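Local coordinates for protein AP-4 complex accessory subunit Tepsin (Equus caballus, PDB 5WF2) that probably associates with the adapter-like complex AP-4 and may thereby take part in vesicular protein trafficking at the trans-Golgi network, at residues E64-H69 / M79-A84. Sequence-based numbering, arbitrary orientation.
Sequences ELLICH and MRALGA
In the core of tepsin's VHS/ENTH-like domain, two consecutive helices, 59-68 and 75-89, meet through Leu66 on the first and the alanines Ala81 and Ala84 on the second. Leu66 turns its CG anti to its own carbonyl carbon (chi1 -75°), which carries the isobutyl fork across to the other helix. Both prongs straddle one methyl: Leu66 CD2 lies 3.8 Å and Leu66 CD1 3.9 Å from Ala84 CB. Leu66 CD2 also rests against the preceding turn, 4.2 Å from Ala81 CB. Because segment 79-84 offers Leu66 only the methyls of Ala81 and Ala84, the two backbones lie close, and Leu66 CA is just 5.7 Å from Ala81 CA.

Next along the chain from Cys68, His69 adds its CB, 4.3 Å from Ala81 CB, while its ring swings away from helix 75-89. There His69 ND1 donates a nearly straight bond (168°) of 2.9 Å to Leu65 O, which lies in the ring plane. His69 N reaches the same oxygen from the opposite face of the carbonyl; two donors of one residue grip it, and the in-plane ND1 bond helps hold the ring's rotation. Val31 of helix 25-35 touches both Leu66 and His69, while Leu82 points away, onto Leu107 of helix 96-111 and Ile125 of helix 117-132. Successive helices stacked this way build the all-helical superhelix of VHS and ENTH domains.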
loop_
_atom_site.group_PDB
_atom_site.type_symbol
_atom_site.label_atom_id
_atom_site.label_comp_id
_atom_site.label_asym_id
_atom_site.label_seq_id
_atom_site.Cartn_x
_atom_site.Cartn_y
_atom_site.Cartn_z
ATOM N N GLU A 64 -2.586 -4.523 5.576
ATOM C CA GLU A 64 -3.265 -5.713 5.101
ATOM C C GLU A 64 -4.440 -5.355 4.193
ATOM O O GLU A 64 -4.712 -6.074 3.220
ATOM C CB GLU A 64 -3.695 -6.587 6.279
ATOM C CG GLU A 64 -2.538 -7.241 7.035
ATOM C CD GLU A 64 -1.911 -8.413 6.307
ATOM O OE1 GLU A 64 -2.551 -8.976 5.392
ATOM O OE2 GLU A 64 -0.776 -8.773 6.683
ATOM N N LEU A 65 -5.122 -4.237 4.448
ATOM C CA LEU A 65 -6.239 -3.845 3.594
ATOM C C LEU A 65 -5.755 -3.282 2.268
ATOM O O LEU A 65 -6.368 -3.529 1.211
ATOM C CB LEU A 65 -7.136 -2.850 4.336
ATOM C CG LEU A 65 -7.885 -3.522 5.499
ATOM C CD1 LEU A 65 -8.432 -2.537 6.490
ATOM C CD2 LEU A 65 -8.957 -4.328 4.968
ATOM N N LEU A 66 -4.619 -2.598 2.275
ATOM C CA LEU A 66 -4.029 -2.179 1.013
ATOM C C LEU A 66 -3.661 -3.381 0.182
ATOM O O LEU A 66 -3.882 -3.396 -1.022
ATOM C CB LEU A 66 -2.793 -1.309 1.260
ATOM C CG LEU A 66 -3.071 0.122 1.725
ATOM C CD1 LEU A 66 -1.785 0.718 2.284
ATOM C CD2 LEU A 66 -3.634 0.951 0.587
ATOM N N ILE A 67 -3.086 -4.407 0.809
ATOM C CA ILE A 67 -2.733 -5.608 0.062
ATOM C C ILE A 67 -3.976 -6.223 -0.560
ATOM O O ILE A 67 -3.945 -6.672 -1.703
ATOM C CB ILE A 67 -1.981 -6.608 0.961
ATOM C CG1 ILE A 67 -0.626 -6.004 1.360
ATOM C CG2 ILE A 67 -1.786 -7.948 0.209
ATOM C CD1 ILE A 67 0.142 -6.752 2.430
ATOM N N CYS A 68 -5.088 -6.247 0.173
ATOM C CA CYS A 68 -6.346 -6.718 -0.406
ATOM C C CYS A 68 -6.694 -5.960 -1.674
ATOM O O CYS A 68 -7.109 -6.565 -2.667
ATOM C CB CYS A 68 -7.472 -6.610 0.626
ATOM S SG CYS A 68 -7.284 -7.793 1.938
ATOM N N HIS A 69 -6.517 -4.642 -1.684
ATOM C CA HIS A 69 -6.820 -3.872 -2.878
ATOM C C HIS A 69 -5.803 -4.037 -3.999
ATOM O O HIS A 69 -5.972 -3.408 -5.046
ATOM C CB HIS A 69 -6.950 -2.389 -2.533
ATOM C CG HIS A 69 -8.222 -2.057 -1.826
ATOM N ND1 HIS A 69 -8.468 -2.408 -0.514
ATOM C CD2 HIS A 69 -9.331 -1.414 -2.259
ATOM C CE1 HIS A 69 -9.672 -1.995 -0.169
ATOM N NE2 HIS A 69 -10.220 -1.390 -1.211
ATOM N N MET A 79 -2.461 1.012 -8.633
ATOM C CA MET A 79 -1.410 2.021 -8.617
ATOM C C MET A 79 -1.494 2.888 -7.366
ATOM O O MET A 79 -0.482 3.130 -6.701
ATOM C CB MET A 79 -1.479 2.886 -9.889
ATOM C CG MET A 79 -0.994 2.148 -11.138
ATOM S SD MET A 79 0.787 1.890 -11.182
ATOM C CE MET A 79 1.401 3.558 -11.357
ATOM N N ARG A 80 -2.698 3.326 -7.004
ATOM C CA ARG A 80 -2.851 4.172 -5.823
ATOM C C ARG A 80 -2.562 3.393 -4.552
ATOM O O ARG A 80 -1.967 3.937 -3.612
ATOM C CB ARG A 80 -4.258 4.792 -5.783
ATOM C CG ARG A 80 -4.523 5.762 -6.965
ATOM C CD ARG A 80 -5.895 6.410 -6.873
ATOM N NE ARG A 80 -6.020 7.259 -5.698
ATOM C CZ ARG A 80 -5.671 8.531 -5.648
ATOM N NH1 ARG A 80 -5.195 9.115 -6.717
ATOM N NH2 ARG A 80 -5.813 9.226 -4.517
ATOM N N ALA A 81 -2.983 2.134 -4.496
ATOM C CA ALA A 81 -2.683 1.293 -3.337
ATOM C C ALA A 81 -1.182 1.103 -3.188
ATOM O O ALA A 81 -0.667 1.212 -2.075
ATOM C CB ALA A 81 -3.401 -0.053 -3.456
ATOM N N LEU A 82 -0.464 0.826 -4.292
ATOM C CA LEU A 82 1.008 0.782 -4.255
ATOM C C LEU A 82 1.611 2.101 -3.794
ATOM O O LEU A 82 2.616 2.116 -3.064
ATOM C CB LEU A 82 1.596 0.405 -5.615
ATOM C CG LEU A 82 1.370 -1.041 -6.088
ATOM C CD1 LEU A 82 1.811 -1.230 -7.532
ATOM C CD2 LEU A 82 2.066 -2.067 -5.216
ATOM N N GLY A 83 1.084 3.220 -4.284
ATOM C CA GLY A 83 1.539 4.510 -3.793
ATOM C C GLY A 83 1.411 4.636 -2.296
ATOM O O GLY A 83 2.297 5.181 -1.632
ATOM N N ALA A 84 0.290 4.173 -1.750
ATOM C CA ALA A 84 0.058 4.269 -0.319
ATOM C C ALA A 84 1.040 3.385 0.440
ATOM O O ALA A 84 1.533 3.786 1.491
ATOM C CB ALA A 84 -1.374 3.892 0.022
#